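Local coordinates for fatty-acid-binding protein 1 (Arabidopsis thaliana, PDB 4DOO), which binds fatty acids, saturated ones preferentially, in the plastid through a chalcone-isomerase-like fold, and may take part in alpha-linolenic acid metabolism, at residues A[146-151]-A[156-161]. Sequence-based numbering, arbitrary orientation.
Sequences IDLTKD and LSVAIE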
ATOM      1  N   ILE A 146      -6.250   1.166   9.417  1.00 18.96           N
ATOM      2  CA  ILE A 146      -7.000   0.883   8.200  1.00 18.22           C
ATOM      3  C   ILE A 146      -6.213  -0.135   7.399  1.00 20.49           C
ATOM      4  O   ILE A 146      -5.009   0.026   7.194  1.00 18.81           O
ATOM      5  CB  ILE A 146      -7.186   2.138   7.316  1.00 20.04           C
ATOM      6  CG1 ILE A 146      -7.946   3.225   8.081  1.00 23.93           C
ATOM      7  CG2 ILE A 146      -7.930   1.768   6.037  1.00 19.42           C
ATOM      8  CD1 ILE A 146      -7.105   3.956   9.109  1.00 27.82           C
ATOM      9  N   ASP A 147      -6.894  -1.184   6.953  1.00 18.86           N
ATOM     10  CA  ASP A 147      -6.251  -2.222   6.161  1.00 20.94           C
ATOM     11  C   ASP A 147      -6.783  -2.243   4.736  1.00 19.25           C
ATOM     12  O   ASP A 147      -7.968  -2.507   4.511  1.00 19.83           O
ATOM     13  CB  ASP A 147      -6.471  -3.596   6.801  1.00 21.54           C
ATOM     14  CG  ASP A 147      -5.433  -3.925   7.850  1.00 25.43           C
ATOM     15  OD1 ASP A 147      -4.552  -3.077   8.111  1.00 26.13           O
ATOM     16  OD2 ASP A 147      -5.495  -5.040   8.414  1.00 28.09           O
ATOM     17  N   LEU A 148      -5.907  -1.948   3.780  1.00 14.49           N
ATOM     18  CA  LEU A 148      -6.273  -1.972   2.371  1.00 16.30           C
ATOM     19  C   LEU A 148      -5.706  -3.280   1.844  1.00 17.96           C
ATOM     20  O   LEU A 148      -4.498  -3.513   1.917  1.00 16.57           O
ATOM     21  CB  LEU A 148      -5.631  -0.804   1.613  1.00 16.59           C
ATOM     22  CG  LEU A 148      -5.802   0.616   2.158  1.00 19.00           C
ATOM     23  CD1 LEU A 148      -4.966   1.580   1.318  1.00 20.69           C
ATOM     24  CD2 LEU A 148      -7.265   1.012   2.136  1.00 19.91           C
ATOM     25  N   THR A 149      -6.560  -4.149   1.322  1.00 18.24           N
ATOM     26  CA  THR A 149      -6.049  -5.413   0.818  1.00 19.58           C
ATOM     27  C   THR A 149      -6.390  -5.704  -0.633  1.00 17.39           C
ATOM     28  O   THR A 149      -7.468  -5.368  -1.122  1.00 19.10           O
ATOM     29  CB  THR A 149      -6.535  -6.599   1.675  1.00 21.63           C
ATOM     30  OG1 THR A 149      -7.958  -6.713   1.579  1.00 25.61           O
ATOM     31  CG2 THR A 149      -6.143  -6.397   3.132  1.00 21.88           C
ATOM     32  N   LYS A 150      -5.431  -6.319  -1.315  1.00 18.40           N
ATOM     33  CA  LYS A 150      -5.589  -6.726  -2.698  1.00 19.27           C
ATOM     34  C   LYS A 150      -5.919  -8.212  -2.598  1.00 18.73           C
ATOM     35  O   LYS A 150      -5.045  -9.040  -2.338  1.00 18.74           O
ATOM     36  CB  LYS A 150      -4.281  -6.518  -3.470  1.00 20.25           C
ATOM     37  CG  LYS A 150      -4.336  -6.937  -4.934  1.00 21.73           C
ATOM     38  CD  LYS A 150      -3.012  -6.677  -5.632  1.00 26.08           C
ATOM     39  CE  LYS A 150      -3.027  -7.187  -7.065  1.00 29.51           C
ATOM     40  NZ  LYS A 150      -1.737  -6.918  -7.756  1.00 31.16           N
ATOM     41  N   ASP A 151      -7.194  -8.535  -2.767  1.00 20.67           N
ATOM     42  CA  ASP A 151      -7.657  -9.914  -2.698  1.00 21.67           C
ATOM     43  C   ASP A 151      -7.570 -10.522  -4.095  1.00 22.81           C
ATOM     44  O   ASP A 151      -7.408  -9.798  -5.079  1.00 23.77           O
ATOM     45  CB  ASP A 151      -9.105  -9.947  -2.197  1.00 23.12           C
ATOM     46  CG  ASP A 151      -9.249  -9.403  -0.783  1.00 28.07           C
ATOM     47  OD1 ASP A 151     -10.395  -9.129  -0.363  1.00 30.75           O
ATOM     48  OD2 ASP A 151      -8.219  -9.253  -0.088  1.00 26.51           O
ATOM     49  N   LEU A 156     -10.195  -4.944  -4.445  1.00 24.06           N
ATOM     50  CA  LEU A 156      -9.704  -4.095  -3.363  1.00 23.32           C
ATOM     51  C   LEU A 156     -10.671  -4.100  -2.188  1.00 23.49           C
ATOM     52  O   LEU A 156     -11.815  -3.676  -2.323  1.00 25.84           O
ATOM     53  CB  LEU A 156      -9.529  -2.656  -3.844  1.00 23.43           C
ATOM     54  CG  LEU A 156      -9.072  -1.708  -2.731  1.00 28.26           C
ATOM     55  CD1 LEU A 156      -7.563  -1.793  -2.592  1.00 24.77           C
ATOM     56  CD2 LEU A 156      -9.499  -0.289  -3.048  1.00 32.32           C
ATOM     57  N   SER A 157     -10.210  -4.577  -1.037  1.00 22.12           N
ATOM     58  CA  SER A 157     -11.049  -4.609   0.152  1.00 21.24           C
ATOM     59  C   SER A 157     -10.485  -3.692   1.226  1.00 20.81           C
ATOM     60  O   SER A 157      -9.268  -3.566   1.368  1.00 17.87           O
ATOM     61  CB  SER A 157     -11.153  -6.035   0.693  1.00 24.85           C
ATOM     62  OG  SER A 157     -11.782  -6.882  -0.252  1.00 29.97           O
ATOM     63  N   VAL A 158     -11.377  -3.061   1.978  1.00 15.58           N
ATOM     64  CA  VAL A 158     -10.977  -2.145   3.037  1.00 18.18           C
ATOM     65  C   VAL A 158     -11.606  -2.495   4.378  1.00 20.03           C
ATOM     66  O   VAL A 158     -12.806  -2.764   4.469  1.00 21.04           O
ATOM     67  CB  VAL A 158     -11.375  -0.691   2.703  1.00 18.27           C
ATOM     68  CG1 VAL A 158     -10.901   0.247   3.815  1.00 20.61           C
ATOM     69  CG2 VAL A 158     -10.785  -0.283   1.361  1.00 16.10           C
ATOM     70  N   ALA A 159     -10.781  -2.482   5.418  1.00 19.65           N
ATOM     71  CA  ALA A 159     -11.236  -2.760   6.767  1.00 20.41           C
ATOM     72  C   ALA A 159     -10.747  -1.625   7.658  1.00 21.48           C
ATOM     73  O   ALA A 159      -9.592  -1.195   7.559  1.00 20.82           O
ATOM     74  CB  ALA A 159     -10.684  -4.089   7.249  1.00 16.81           C
ATOM     75  N   ILE A 160     -11.633  -1.128   8.512  1.00 19.98           N
ATOM     76  CA  ILE A 160     -11.298  -0.040   9.423  1.00 20.67           C
ATOM     77  C   ILE A 160     -11.474  -0.538  10.853  1.00 24.15           C
ATOM     78  O   ILE A 160     -12.535  -1.049  11.219  1.00 23.83           O
ATOM     79  CB  ILE A 160     -12.202   1.191   9.165  1.00 20.88           C
ATOM     80  CG1 ILE A 160     -11.979   1.700   7.739  1.00 22.01           C
ATOM     81  CG2 ILE A 160     -11.889   2.297  10.162  1.00 19.36           C
ATOM     82  CD1 ILE A 160     -12.842   2.890   7.360  1.00 23.44           C
ATOM     83  N   GLU A 161     -10.416  -0.402  11.648  1.00 25.14           N
ATOM     84  CA  GLU A 161     -10.410  -0.852  13.036  1.00 27.93           C
ATOM     85  C   GLU A 161     -10.855  -2.310  13.143  1.00 29.79           C
ATOM     86  O   GLU A 161     -11.548  -2.694  14.085  1.00 33.21           O
ATOM     87  CB  GLU A 161     -11.304   0.048  13.898  1.00 28.87           C
ATOM     88  CG  GLU A 161     -10.779   1.478  14.059  1.00 32.25           C
ATOM     89  CD  GLU A 161      -9.494   1.562  14.879  1.00 35.00           C
ATOM     90  OE1 GLU A 161      -8.505   0.880  14.535  1.00 33.15           O
ATOM     91  OE2 GLU A 161      -9.471   2.319  15.871  1.00 41.03           O
TER
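S157 and D151 meet over the polar face of a two-stranded antiparallel ladder. From D151 CB, a chi1 of -63° turns CG away from the carbonyl carbon, over the backbone N, which tips the carboxylate toward the neighbouring strand. Its CG lies 3.6 Å from S157 OG; OD1 goes further, accepting the hydroxyl of S157 at 2.6 Å from OG, the donor standing 47° out of the carboxylate plane. D151 OD2 lies 3.0 Å from T149 OG1, close enough for a possible hydrogen bond. S157 OG also hydrogen-bonds S167 on the next strand. Cut back to an alanine here, the side chain would lose both oxygens, which would probably leave the S157 hydroxyl without this acceptor and T149 OG1 without its carboxylate neighbour. Underneath, T149 and S157 form a hydrogen-bonded pair, with T149 N 2.8 Å from S157 O; D147 and A159 form the next, while the D147 carboxylate forms a salt bridge with R90 of strand 87-93. The opposite face is largely apolar: L148 CD2 rests against V158 CG2 (3.8 Å), and I146 CG2 against V158 CG1 (4.0 Å), side by side. L148 also touches bound lauric acid, placing this beta hairpin of the chalcone-isomerase-like antiparallel sheet in the wall of the fatty-acid pocket.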